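Local coordinates for flagella basal body P-ring formation protein FlgA (Salmonella typhimurium, PDB 3TEE) that takes part in assembly of the flagellar P-ring in the periplasm, where it may act as a chaperone or modulator, at residues P30-S35 and R64-N69; V70-N75 and G99-L104; P82-G87 and L121-P126; Q137-K142 and M165-V170; R146-A151 and D191-I196. All coordinates share one frame; numbering follows the deposited sequence.

Contact 1 of 5, residues P30-S35 and R64-N69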
# COMPACT_ATOMS: atom_id res chain seq x y z
N PRO A 30 -18.68 -14.48 29.57
CA PRO A 30 -20.07 -14.20 29.15
C PRO A 30 -20.87 -13.32 30.13
O PRO A 30 -21.95 -12.85 29.77
CB PRO A 30 -20.69 -15.60 29.00
CG PRO A 30 -19.52 -16.56 28.97
CD PRO A 30 -18.49 -15.92 29.84
N ASN A 31 -20.34 -13.07 31.34
CA ASN A 31 -21.00 -12.23 32.33
C ASN A 31 -20.90 -10.75 31.94
O ASN A 31 -21.75 -9.94 32.35
CB ASN A 31 -20.44 -12.47 33.74
CG ASN A 31 -20.51 -13.91 34.21
OD1 ASN A 31 -19.48 -14.55 34.44
ND2 ASN A 31 -21.71 -14.44 34.34
N LEU A 32 -19.87 -10.39 31.14
CA LEU A 32 -19.69 -9.04 30.65
C LEU A 32 -20.31 -8.80 29.25
O LEU A 32 -19.96 -7.83 28.57
CB LEU A 32 -18.26 -8.50 30.81
CG LEU A 32 -17.09 -9.26 30.20
CD1 LEU A 32 -16.76 -8.73 28.81
CD2 LEU A 32 -15.85 -9.09 31.06
N LEU A 33 -21.26 -9.67 28.84
CA LEU A 33 -21.96 -9.54 27.56
C LEU A 33 -23.03 -8.45 27.66
O LEU A 33 -23.60 -8.26 28.75
CB LEU A 33 -22.63 -10.86 27.13
CG LEU A 33 -21.73 -11.97 26.57
CD1 LEU A 33 -22.53 -13.25 26.36
CD2 LEU A 33 -21.05 -11.54 25.25
N PRO A 34 -23.35 -7.74 26.56
CA PRO A 34 -24.42 -6.72 26.63
C PRO A 34 -25.78 -7.34 26.99
O PRO A 34 -26.05 -8.48 26.61
CB PRO A 34 -24.44 -6.13 25.22
CG PRO A 34 -23.81 -7.14 24.37
CD PRO A 34 -22.77 -7.79 25.20
N SER A 35 -26.61 -6.63 27.76
CA SER A 35 -27.93 -7.12 28.20
C SER A 35 -29.02 -6.84 27.19
O SER A 35 -30.05 -7.52 27.22
CB SER A 35 -28.33 -6.45 29.52
OG SER A 35 -27.31 -6.60 30.50
N ARG A 64 -19.79 -2.35 27.03
CA ARG A 64 -19.01 -3.58 27.24
C ARG A 64 -17.81 -3.61 26.34
O ARG A 64 -17.92 -3.19 25.19
CB ARG A 64 -19.86 -4.84 26.95
CG ARG A 64 -21.21 -4.89 27.69
CD ARG A 64 -21.07 -4.90 29.21
NE ARG A 64 -22.35 -5.22 29.84
CZ ARG A 64 -22.48 -5.73 31.06
NH1 ARG A 64 -21.41 -5.95 31.81
NH2 ARG A 64 -23.68 -6.02 31.53
N TYR A 65 -16.69 -4.15 26.85
CA TYR A 65 -15.47 -4.35 26.06
C TYR A 65 -15.38 -5.85 25.84
O TYR A 65 -15.05 -6.59 26.78
CB TYR A 65 -14.20 -3.85 26.78
CG TYR A 65 -14.10 -2.37 27.06
CD1 TYR A 65 -14.66 -1.43 26.20
CD2 TYR A 65 -13.34 -1.90 28.13
CE1 TYR A 65 -14.53 -0.06 26.44
CE2 TYR A 65 -13.18 -0.53 28.36
CZ TYR A 65 -13.79 0.39 27.51
OH TYR A 65 -13.65 1.73 27.75
N LEU A 66 -15.73 -6.31 24.65
CA LEU A 66 -15.70 -7.74 24.36
C LEU A 66 -14.41 -8.13 23.69
O LEU A 66 -13.86 -7.36 22.89
CB LEU A 66 -16.91 -8.17 23.49
CG LEU A 66 -18.31 -7.70 23.91
CD1 LEU A 66 -19.35 -8.18 22.93
CD2 LEU A 66 -18.69 -8.18 25.35
N GLN A 67 -13.89 -9.31 24.01
CA GLN A 67 -12.70 -9.82 23.35
C GLN A 67 -13.18 -10.96 22.49
O GLN A 67 -13.87 -11.86 22.98
CB GLN A 67 -11.64 -10.31 24.35
CG GLN A 67 -11.04 -9.20 25.23
CD GLN A 67 -10.01 -9.80 26.16
OE1 GLN A 67 -10.31 -10.66 27.00
NE2 GLN A 67 -8.76 -9.42 25.96
N VAL A 68 -12.91 -10.87 21.19
CA VAL A 68 -13.37 -11.91 20.27
C VAL A 68 -12.19 -12.36 19.40
O VAL A 68 -11.25 -11.61 19.18
CB VAL A 68 -14.58 -11.50 19.37
CG1 VAL A 68 -15.80 -11.07 20.19
CG2 VAL A 68 -14.20 -10.42 18.37
N ASN A 69 -12.29 -13.56 18.89
CA ASN A 69 -11.36 -14.07 17.90
C ASN A 69 -12.17 -14.17 16.59
O ASN A 69 -13.25 -14.76 16.57
CB ASN A 69 -10.77 -15.43 18.29
CG ASN A 69 -9.87 -15.96 17.18
OD1 ASN A 69 -10.29 -16.77 16.36
ND2 ASN A 69 -8.69 -15.39 17.04
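Leu66 supplies most of the apolar part of this contact through one methyl, CD2, which meets three side chains of the 30-35 loop. Leu32 and Leu66 run alongside each other, pointing opposite ways, with Leu32 CD1 4.0 Å from Leu66 CD2. Leu33 comes in across Leu66, roughly perpendicular, bringing its own CD2 to 4.1 Å from Leu66 CD2, and the Pro34 ring adds CD. The same Leu32 methyl, CD1, also lies 3.4 Å from Tyr65 O.

The polar part belongs to Arg64, whose chain bends at chi2 (-61°) and runs past the loop carbonyls. Arg64 CD packs 3.2 Å from Leu32 O, and Leu33 O sits over one face of the guanidinium, badly angled for a bond from NE. Ser35 OG lies at the guanidinium edge, 3.8 Å from Arg64 NH2. Both polar ends are really held by Glu62, which forms a salt bridge with Arg64 NE and a hydrogen bond with Ser35 OG.

The loop thus lies on strand 62-79, with Leu33 and Pro34 reaching Ile3 of helix 2-14. Pro34 also touches Cys59, whose disulfide to Cys36, just after the loop segment, ties it covalently to strand 53-59.

Contact 2 of 5, residues V70-N75 and G99-L104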
# COMPACT_ATOMS: atom_id res chain seq x y z
N VAL A 70 -11.65 -13.58 15.53
CA VAL A 70 -12.33 -13.60 14.24
C VAL A 70 -11.47 -14.36 13.23
O VAL A 70 -10.40 -13.90 12.85
CB VAL A 70 -12.66 -12.17 13.74
CG1 VAL A 70 -13.36 -12.18 12.38
CG2 VAL A 70 -13.48 -11.39 14.78
N GLN A 71 -11.95 -15.51 12.81
CA GLN A 71 -11.27 -16.29 11.76
C GLN A 71 -11.85 -15.81 10.43
O GLN A 71 -13.07 -15.84 10.25
CB GLN A 71 -11.55 -17.79 11.93
CG GLN A 71 -11.05 -18.37 13.25
CD GLN A 71 -11.24 -19.87 13.35
OE1 GLN A 71 -11.99 -20.49 12.59
NE2 GLN A 71 -10.50 -20.50 14.25
N ALA A 72 -11.00 -15.30 9.53
CA ALA A 72 -11.49 -14.81 8.23
C ALA A 72 -10.69 -15.49 7.14
O ALA A 72 -9.46 -15.45 7.18
CB ALA A 72 -11.36 -13.29 8.14
N THR A 73 -11.39 -16.20 6.24
CA THR A 73 -10.75 -16.91 5.11
C THR A 73 -11.07 -16.14 3.83
O THR A 73 -12.21 -15.70 3.64
CB THR A 73 -11.16 -18.41 5.04
OG1 THR A 73 -10.82 -19.04 6.27
CG2 THR A 73 -10.45 -19.18 3.92
N GLY A 74 -10.05 -15.93 3.01
CA GLY A 74 -10.18 -15.19 1.77
C GLY A 74 -8.89 -15.21 0.99
O GLY A 74 -7.93 -15.91 1.34
N ASN A 75 -8.86 -14.43 -0.10
CA ASN A 75 -7.72 -14.38 -0.99
C ASN A 75 -6.63 -13.39 -0.54
O ASN A 75 -6.90 -12.37 0.10
CB ASN A 75 -8.17 -14.11 -2.46
CG ASN A 75 -8.86 -15.30 -3.12
OD1 ASN A 75 -8.59 -16.47 -2.82
ND2 ASN A 75 -9.73 -15.05 -4.08
N GLY A 99 -6.74 -18.50 1.96
CA GLY A 99 -6.21 -18.91 3.26
C GLY A 99 -6.79 -18.09 4.39
O GLY A 99 -7.56 -17.14 4.17
N ARG A 100 -6.36 -18.42 5.61
CA ARG A 100 -6.75 -17.74 6.83
C ARG A 100 -6.02 -16.38 6.93
O ARG A 100 -4.81 -16.31 7.25
CB ARG A 100 -6.49 -18.66 8.03
CG ARG A 100 -7.56 -19.74 8.22
CD ARG A 100 -8.81 -19.22 8.97
NE ARG A 100 -8.44 -18.76 10.31
CZ ARG A 100 -8.23 -19.56 11.35
NH1 ARG A 100 -8.43 -20.87 11.24
NH2 ARG A 100 -7.83 -19.06 12.51
N LEU A 101 -6.74 -15.29 6.59
CA LEU A 101 -6.21 -13.92 6.63
C LEU A 101 -5.66 -13.55 7.99
O LEU A 101 -4.66 -12.86 8.08
CB LEU A 101 -7.29 -12.89 6.21
CG LEU A 101 -8.00 -13.17 4.88
CD1 LEU A 101 -9.09 -12.12 4.64
CD2 LEU A 101 -7.02 -13.22 3.70
N ASP A 102 -6.30 -14.05 9.05
CA ASP A 102 -5.92 -13.78 10.44
C ASP A 102 -4.63 -14.52 10.81
O ASP A 102 -4.08 -14.28 11.88
CB ASP A 102 -7.06 -14.13 11.42
CG ASP A 102 -7.52 -15.56 11.29
OD1 ASP A 102 -8.07 -15.92 10.20
OD2 ASP A 102 -7.34 -16.34 12.27
N GLN A 103 -4.15 -15.43 9.94
CA GLN A 103 -2.88 -16.14 10.21
C GLN A 103 -1.75 -15.65 9.31
O GLN A 103 -0.62 -16.16 9.39
CB GLN A 103 -3.05 -17.66 10.14
CG GLN A 103 -3.84 -18.20 11.34
CD GLN A 103 -4.20 -19.64 11.22
OE1 GLN A 103 -4.31 -20.21 10.13
NE2 GLN A 103 -4.42 -20.27 12.37
N LEU A 104 -2.03 -14.66 8.48
CA LEU A 104 -1.05 -14.12 7.55
C LEU A 104 0.01 -13.26 8.25
O LEU A 104 -0.30 -12.59 9.24
CB LEU A 104 -1.75 -13.26 6.49
CG LEU A 104 -2.56 -13.99 5.41
CD1 LEU A 104 -3.23 -12.96 4.52
CD2 LEU A 104 -1.61 -14.93 4.55
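Arg100 meets Thr73 and Gln71 as it reaches back along residues 70-75 of strand 62-79, and is worth following outward. Its CB starts on the same sheet face as the side chain of Thr73, and Arg100 CD lies 3.4 Å from Thr73 OG1. Bends at chi2 (-82°) and chi3 (-61°) then turn the chain so that NE comes beside Gln71 CB. The guanidinium ends up stacked on the Gln71 side chain: the amide and guanidinium planes are 25° apart, and Gln71 CG lies over one face, 3.4 Å from Arg100 NH2. Gln103 CD lies over the opposite face.

In its own plane the same group grips Asp102 side-on. Arg100 NE donates to Asp102 OD1 at 2.9 Å and Arg100 NH2 donates to Asp102 OD2 at 2.8 Å, both on syn lone pairs. Asp102 OD1 accepts a second hydrogen bond, from Ala72 N across the contact at 3.1 Å, which approaches from above the carboxylate plane. The arginine thus fixes the carboxylate's rotation while it accepts the Ala72 N-H; OD2 also bonds a glycerol, probably from the crystallisation liquor.

The backbone pairing is antiparallel. Gly74 and Gly99 form a hydrogen-bonded pair, Thr73 and Arg100 the non-hydrogen-bonded one, and beyond them Leu101 N donates to Ala72 O at 2.8 Å. Leu101 CD2 packs against both Gly74 O and Asn75 O.

Strand 62-79 is flanked here by strand 94-100, while Gln71 bonds through its backbone to Val23 of strand 21-26, and Thr73 to Glu21 and to Asp20 just before it.

Contact 3 of 5, residues P82-G87 and L121-P126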
# COMPACT_ATOMS: atom_id res chain seq x y z
N PRO A 82 9.83 -18.68 -8.27
CA PRO A 82 10.93 -17.94 -7.64
C PRO A 82 11.07 -16.53 -8.21
O PRO A 82 10.94 -16.33 -9.43
CB PRO A 82 12.17 -18.79 -7.99
CG PRO A 82 11.63 -20.16 -8.14
CD PRO A 82 10.31 -19.97 -8.82
N ILE A 83 11.30 -15.55 -7.32
CA ILE A 83 11.51 -14.17 -7.73
C ILE A 83 12.83 -13.72 -7.12
O ILE A 83 13.00 -13.81 -5.91
CB ILE A 83 10.35 -13.21 -7.32
CG1 ILE A 83 8.97 -13.75 -7.75
CG2 ILE A 83 10.60 -11.80 -7.89
CD1 ILE A 83 7.75 -12.90 -7.16
N ALA A 84 13.73 -13.20 -7.94
CA ALA A 84 15.02 -12.69 -7.44
C ALA A 84 14.85 -11.28 -6.95
O ALA A 84 13.92 -10.58 -7.38
CB ALA A 84 16.05 -12.73 -8.56
N ARG A 85 15.76 -10.82 -6.06
CA ARG A 85 15.80 -9.43 -5.59
C ARG A 85 15.94 -8.57 -6.87
O ARG A 85 16.69 -8.94 -7.77
CB ARG A 85 17.01 -9.21 -4.66
CG ARG A 85 17.23 -7.75 -4.26
CD ARG A 85 18.49 -7.56 -3.44
NE ARG A 85 19.19 -6.32 -3.80
CZ ARG A 85 20.20 -6.25 -4.66
NH1 ARG A 85 20.65 -7.35 -5.26
NH2 ARG A 85 20.78 -5.09 -4.93
N GLY A 86 15.11 -7.54 -7.01
CA GLY A 86 15.10 -6.70 -8.20
C GLY A 86 14.18 -7.18 -9.31
O GLY A 86 13.94 -6.45 -10.27
N GLY A 87 13.62 -8.39 -9.15
CA GLY A 87 12.70 -8.99 -10.12
C GLY A 87 11.31 -8.39 -10.06
O GLY A 87 10.79 -8.10 -8.97
N LEU A 121 12.19 -6.73 -3.29
CA LEU A 121 13.38 -6.29 -2.54
C LEU A 121 14.17 -7.52 -2.09
O LEU A 121 15.29 -7.38 -1.61
CB LEU A 121 12.98 -5.45 -1.31
CG LEU A 121 12.35 -4.08 -1.59
CD1 LEU A 121 11.81 -3.47 -0.32
CD2 LEU A 121 13.37 -3.12 -2.24
N ARG A 122 13.59 -8.73 -2.22
CA ARG A 122 14.22 -9.97 -1.73
C ARG A 122 14.13 -11.12 -2.70
O ARG A 122 13.29 -11.10 -3.60
CB ARG A 122 13.53 -10.44 -0.43
CG ARG A 122 13.31 -9.39 0.65
CD ARG A 122 12.96 -10.05 1.96
NE ARG A 122 12.45 -9.08 2.92
CZ ARG A 122 11.77 -9.40 4.01
NH1 ARG A 122 11.50 -10.68 4.29
NH2 ARG A 122 11.34 -8.46 4.84
N ASP A 123 14.92 -12.19 -2.45
CA ASP A 123 14.78 -13.45 -3.17
C ASP A 123 13.56 -14.12 -2.55
O ASP A 123 13.56 -14.43 -1.35
CB ASP A 123 16.02 -14.35 -3.00
CG ASP A 123 17.29 -13.76 -3.56
OD1 ASP A 123 17.22 -13.10 -4.63
OD2 ASP A 123 18.35 -13.93 -2.93
N LEU A 124 12.48 -14.26 -3.33
CA LEU A 124 11.24 -14.85 -2.83
C LEU A 124 11.04 -16.27 -3.32
O LEU A 124 11.43 -16.62 -4.44
CB LEU A 124 10.03 -13.94 -3.16
CG LEU A 124 10.07 -12.48 -2.61
CD1 LEU A 124 8.84 -11.69 -3.08
CD2 LEU A 124 10.11 -12.46 -1.09
N ALA A 125 10.41 -17.08 -2.47
CA ALA A 125 10.13 -18.48 -2.76
C ALA A 125 8.65 -18.74 -3.01
O ALA A 125 7.83 -18.13 -2.35
CB ALA A 125 10.60 -19.36 -1.61
N PRO A 126 8.31 -19.69 -3.91
CA PRO A 126 6.89 -20.04 -4.12
C PRO A 126 6.18 -20.40 -2.80
O PRO A 126 6.77 -21.06 -1.94
CB PRO A 126 6.98 -21.29 -5.02
CG PRO A 126 8.23 -21.08 -5.81
CD PRO A 126 9.19 -20.47 -4.82
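Ile83 O receives the shortest polar bond here, from Leu124 N at 2.7 Å, with the donor in the carbonyl plane. The return bond, from Ile83 N to Leu124 O, is 3.1 Å long, and its donor is tilted 29° from the plane of the Leu124 carbonyl. Together they make Ile83 and Leu124 a single antiparallel hydrogen-bonded bridge between two loops that run in nearly opposite directions. Flanking CA-H...O contacts add to it, Asp123 CA to Ile83 O and Pro82 CA to Leu124 O.

One side chain extends the pairing. Asp123 CG stands beside its own backbone N (chi1 -63°), a position from which OD1 accepts Arg85 N at 3.1 Å. The donor arrives on the anti side of the carboxylate, 27° out of its plane. Arg85 is the second residue of a type II turn from Ala84 to Gly87, closed by Gly87 N to Ala84 O, and Gly86 has the positive phi such a turn needs.

Arg85 itself does not answer the aspartate with its charge. Its aliphatic stem lies along the other loop instead, with Arg85 CG 3.3 Å from Leu121 O, and the guanidinium leads away. At the other end the rings of Pro82 and Pro126 pack obliquely, Pro82 CD being 3.8 Å from Pro126 CG, while Ile83 and Leu124 touch through their CB atoms.

All three donors are main-chain N-H groups, and two of the three acceptors are main-chain carbonyls; the third is a carboxylate, standing in where the strand-like pairing ends at the turn, and its charge would be expected to strengthen that bond.

Contact 4 of 5, residues Q137-K142 and M165-V170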
# COMPACT_ATOMS: atom_id res chain seq x y z
N GLN A 137 7.96 0.06 -5.58
CA GLN A 137 7.47 0.39 -6.92
C GLN A 137 8.63 0.31 -7.88
O GLN A 137 9.78 0.49 -7.45
CB GLN A 137 6.79 1.78 -6.97
CG GLN A 137 5.29 1.72 -6.68
CD GLN A 137 4.52 0.81 -7.62
OE1 GLN A 137 4.36 1.08 -8.81
NE2 GLN A 137 4.05 -0.32 -7.09
N ALA A 138 8.36 0.00 -9.15
CA ALA A 138 9.40 -0.08 -10.17
C ALA A 138 10.07 1.29 -10.39
O ALA A 138 9.46 2.33 -10.07
CB ALA A 138 8.81 -0.56 -11.49
N TRP A 139 11.30 1.31 -10.90
CA TRP A 139 11.97 2.58 -11.18
C TRP A 139 11.51 3.08 -12.54
O TRP A 139 11.76 2.41 -13.55
CB TRP A 139 13.49 2.43 -11.16
CG TRP A 139 14.10 1.89 -9.89
CD1 TRP A 139 15.12 0.99 -9.80
CD2 TRP A 139 13.82 2.32 -8.55
NE1 TRP A 139 15.50 0.83 -8.49
CE2 TRP A 139 14.71 1.62 -7.70
CE3 TRP A 139 12.93 3.24 -7.98
CZ2 TRP A 139 14.72 1.81 -6.31
CZ3 TRP A 139 12.93 3.42 -6.60
CH2 TRP A 139 13.80 2.69 -5.78
N ARG A 140 10.83 4.23 -12.58
CA ARG A 140 10.43 4.84 -13.86
C ARG A 140 11.69 5.46 -14.47
O ARG A 140 11.89 5.41 -15.69
CB ARG A 140 9.32 5.89 -13.66
CG ARG A 140 8.77 6.53 -14.95
CD ARG A 140 8.09 5.54 -15.88
NE ARG A 140 7.92 6.05 -17.24
CZ ARG A 140 8.82 5.92 -18.22
NH1 ARG A 140 9.98 5.33 -17.98
NH2 ARG A 140 8.56 6.39 -19.43
N VAL A 141 12.56 5.99 -13.60
CA VAL A 141 13.82 6.60 -13.98
C VAL A 141 14.94 5.81 -13.29
O VAL A 141 14.86 5.56 -12.09
CB VAL A 141 13.79 8.11 -13.62
CG1 VAL A 141 15.18 8.69 -13.46
CG2 VAL A 141 12.98 8.91 -14.64
N LYS A 142 15.95 5.40 -14.05
CA LYS A 142 17.09 4.66 -13.51
C LYS A 142 18.37 5.49 -13.58
O LYS A 142 18.52 6.28 -14.50
CB LYS A 142 17.29 3.32 -14.24
CG LYS A 142 16.11 2.36 -14.07
CD LYS A 142 16.23 1.14 -14.98
CE LYS A 142 15.03 0.24 -14.85
NZ LYS A 142 15.03 -0.84 -15.87
N MET A 165 20.68 10.83 -11.92
CA MET A 165 21.76 10.43 -11.03
C MET A 165 21.33 9.33 -10.04
O MET A 165 22.19 8.68 -9.45
CB MET A 165 22.28 11.65 -10.29
CG MET A 165 22.97 12.62 -11.22
SD MET A 165 23.63 13.95 -10.26
CE MET A 165 25.11 13.18 -9.62
N ASN A 166 20.02 9.13 -9.87
CA ASN A 166 19.50 8.13 -8.94
C ASN A 166 18.28 7.41 -9.53
O ASN A 166 17.68 7.88 -10.50
CB ASN A 166 19.15 8.80 -7.58
CG ASN A 166 18.02 9.81 -7.67
OD1 ASN A 166 18.12 10.85 -8.31
ND2 ASN A 166 16.90 9.53 -7.03
N ASN A 167 17.91 6.27 -8.92
CA ASN A 167 16.74 5.50 -9.32
C ASN A 167 15.55 6.14 -8.68
O ASN A 167 15.64 6.59 -7.53
CB ASN A 167 16.87 4.05 -8.84
CG ASN A 167 18.01 3.31 -9.48
OD1 ASN A 167 18.19 3.33 -10.70
ND2 ASN A 167 18.82 2.66 -8.65
N ALA A 168 14.44 6.24 -9.42
CA ALA A 168 13.25 6.87 -8.87
C ALA A 168 12.01 6.36 -9.54
O ALA A 168 11.97 6.22 -10.76
CB ALA A 168 13.34 8.39 -8.99
N ALA A 169 10.98 6.12 -8.72
CA ALA A 169 9.66 5.70 -9.17
C ALA A 169 8.87 6.97 -9.51
O ALA A 169 9.34 8.08 -9.21
CB ALA A 169 8.94 4.95 -8.04
N VAL A 170 7.68 6.82 -10.14
CA VAL A 170 6.75 7.92 -10.45
C VAL A 170 6.42 8.60 -9.11
O VAL A 170 6.31 7.91 -8.09
CB VAL A 170 5.47 7.40 -11.19
CG1 VAL A 170 4.43 8.51 -11.38
CG2 VAL A 170 5.83 6.77 -12.54
O HOH W 1 7.18 3.76 -11.61
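Backbone pairing joins Val141 and Ala168 as a single antiparallel hydrogen-bonded bridge, with Val141 N donating to Ala168 O at 2.9 Å and Ala168 N to Val141 O at 2.8 Å. Ala168 O also receives a weak, strongly bent bond from Arg140 N.

The indole of Trp139 lies against Asn167. Asn167 CB sits over the five-membered ring of Trp139, 3.4 Å from the centroid and only 6° off the normal, a CH-pi contact; the Asn167 amide runs on outward past the NE1–CD1 edge, its plane 13° from that of the ring. A chi1 of -64° swings this amide away from its own carbonyl and carries Asn167 OD1 out to Lys142 CA at 3.3 Å, where it also accepts from Ala143 N. Farther along the indole, CE3 reaches Ala169 N near the ring plane.

With Arg140 and Val141 both facing Ala168, the pairing is a classic beta bulge, in the connection between strand 135-137 and strand 146-152.

Arg140 CB and CG pack on Val170 CG2, each 3.8 Å away, while the far end of the arginine turns off to Ser190 O. Ala169 CB fits against Ala138 O at 3.4 Å and against Gln137 CB. A water donates to Ala138 O and weakly accepts from Val170 N. Val141 and Ala168 both also touch Val188 of strand 183-188.

Contact 5 of 5, residues R146-A151 and D191-I196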
# COMPACT_ATOMS: atom_id res chain seq x y z
N ARG A 146 19.19 8.84 -19.72
CA ARG A 146 18.97 10.14 -20.32
C ARG A 146 17.52 10.49 -19.99
O ARG A 146 16.63 9.66 -20.18
CB ARG A 146 19.19 10.09 -21.84
CG ARG A 146 18.97 11.42 -22.55
CD ARG A 146 19.38 11.37 -24.01
NE ARG A 146 18.79 12.46 -24.79
CZ ARG A 146 17.66 12.37 -25.48
NH1 ARG A 146 16.97 11.23 -25.49
NH2 ARG A 146 17.20 13.41 -26.16
N VAL A 147 17.30 11.67 -19.40
CA VAL A 147 15.95 12.09 -18.99
C VAL A 147 15.67 13.50 -19.48
O VAL A 147 16.60 14.22 -19.85
CB VAL A 147 15.73 12.00 -17.46
CG1 VAL A 147 15.74 10.56 -16.96
CG2 VAL A 147 16.74 12.86 -16.69
N GLN A 148 14.40 13.90 -19.44
CA GLN A 148 13.97 15.23 -19.84
C GLN A 148 13.52 15.98 -18.59
O GLN A 148 12.72 15.46 -17.80
CB GLN A 148 12.82 15.16 -20.87
CG GLN A 148 13.28 14.86 -22.30
CD GLN A 148 13.81 16.06 -23.04
OE1 GLN A 148 14.94 16.06 -23.53
NE2 GLN A 148 13.00 17.11 -23.17
N VAL A 149 14.07 17.17 -18.40
CA VAL A 149 13.71 18.05 -17.30
C VAL A 149 12.75 19.10 -17.88
O VAL A 149 13.07 19.75 -18.87
CB VAL A 149 14.95 18.70 -16.63
CG1 VAL A 149 14.53 19.74 -15.59
CG2 VAL A 149 15.86 17.65 -16.00
N ILE A 150 11.59 19.23 -17.26
CA ILE A 150 10.54 20.15 -17.67
C ILE A 150 10.22 21.07 -16.51
O ILE A 150 9.68 20.63 -15.49
CB ILE A 150 9.27 19.40 -18.20
CG1 ILE A 150 9.64 18.42 -19.35
CG2 ILE A 150 8.16 20.39 -18.61
CD1 ILE A 150 8.53 17.40 -19.75
N ALA A 151 10.54 22.36 -16.66
CA ALA A 151 10.26 23.38 -15.67
C ALA A 151 9.23 24.36 -16.22
O ALA A 151 9.36 24.79 -17.37
CB ALA A 151 11.53 24.08 -15.25
N ASP A 191 5.63 9.63 -17.69
CA ASP A 191 6.40 9.58 -18.94
C ASP A 191 7.92 9.49 -18.74
O ASP A 191 8.67 9.45 -19.73
CB ASP A 191 6.04 10.78 -19.84
CG ASP A 191 4.68 10.67 -20.49
OD1 ASP A 191 4.52 9.80 -21.38
OD2 ASP A 191 3.78 11.45 -20.11
N GLY A 192 8.36 9.44 -17.48
CA GLY A 192 9.78 9.38 -17.15
C GLY A 192 10.47 10.73 -17.21
O GLY A 192 11.70 10.80 -17.27
N ASN A 193 9.67 11.82 -17.22
CA ASN A 193 10.19 13.19 -17.23
C ASN A 193 10.38 13.66 -15.80
O ASN A 193 9.71 13.16 -14.89
CB ASN A 193 9.21 14.15 -17.94
CG ASN A 193 8.88 13.82 -19.38
OD1 ASN A 193 9.74 13.43 -20.18
ND2 ASN A 193 7.63 14.05 -19.75
N ILE A 194 11.26 14.64 -15.60
CA ILE A 194 11.53 15.23 -14.30
C ILE A 194 10.88 16.60 -14.30
O ILE A 194 11.27 17.47 -15.08
CB ILE A 194 13.07 15.30 -14.08
CG1 ILE A 194 13.78 13.92 -14.30
CG2 ILE A 194 13.45 16.02 -12.78
CD1 ILE A 194 13.26 12.72 -13.64
N LEU A 195 9.87 16.79 -13.42
CA LEU A 195 9.13 18.04 -13.36
C LEU A 195 9.57 18.96 -12.25
O LEU A 195 9.71 18.54 -11.10
CB LEU A 195 7.59 17.81 -13.29
CG LEU A 195 6.97 16.84 -14.32
CD1 LEU A 195 5.47 16.64 -14.04
CD2 LEU A 195 7.19 17.31 -15.76
N ILE A 196 9.78 20.24 -12.60
CA ILE A 196 10.16 21.31 -11.69
C ILE A 196 9.10 22.41 -11.80
O ILE A 196 8.77 22.82 -12.91
CB ILE A 196 11.59 21.87 -11.97
CG1 ILE A 196 12.67 20.77 -11.88
CG2 ILE A 196 11.92 23.07 -11.06
CD1 ILE A 196 14.09 21.19 -12.28
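Val149 CG1 stands anti to the backbone N (chi1 173°), while a chi1 of -58° and an extended tip send the long branch of Ile196 toward it; the two settings bring Val149 CG1 and Ile196 CD1 to 3.6 Å. The other valine methyl, CG2, turns to Ile194 CB. Val147 CG2 meets Ile194 CG1 at 3.9 Å, so Ile194 is touched by both valines, and Ala151 CB lies against Ile196 CB at the far end. These residues share one face of the sheet and pack inward.

On the other face, Ile150 CD1 sits over the Asn193 amide, 3.5 Å from Asn193 ND2, while Ile150 CB meets Leu195 CD2 at 3.8 Å. Asn193 OD1 lies beside Gln148 CB.

Three backbone bonds hold the strands in parallel register. Ile194 N donates to Gln148 O and Ile150 N to Ile194 O, both at 2.8 Å and nearly straight, and Ile196 N to Ile150 O follows at 2.9 Å. Before them, Gly192 turns the chain at positive phi, and Asn193 N is held by Asp189 OD1.

The inward face is completed by Val176 of strand 173-178 and Val184 of strand 183-188. Strands 146-152 and 194-197, first and last of a five-stranded mixed sheet that is otherwise antiparallel, pair here in parallel, within the P-ring chaperone family region.

In the fold
Contact 1 is a surface contact, whereas the other four are partly buried. Contacts 1 and 2 share strand 62-79 and the same sheet, but one lays a loop on it through leucines and an arginine, while the other pairs it with a neighbouring strand and adds a salt bridge. Contact 3 joins two loops, its segments alternating with those of contact 2 along the chain. Contacts 4 and 5 have centres about 12 Å apart and touch through Arg140 and Val141: a bulged loop bridge beside a regular parallel pairing. Contacts 1 and 5 lie on opposite sides of the chain's centre, about 58 Å apart between centres, in an elongated molecule.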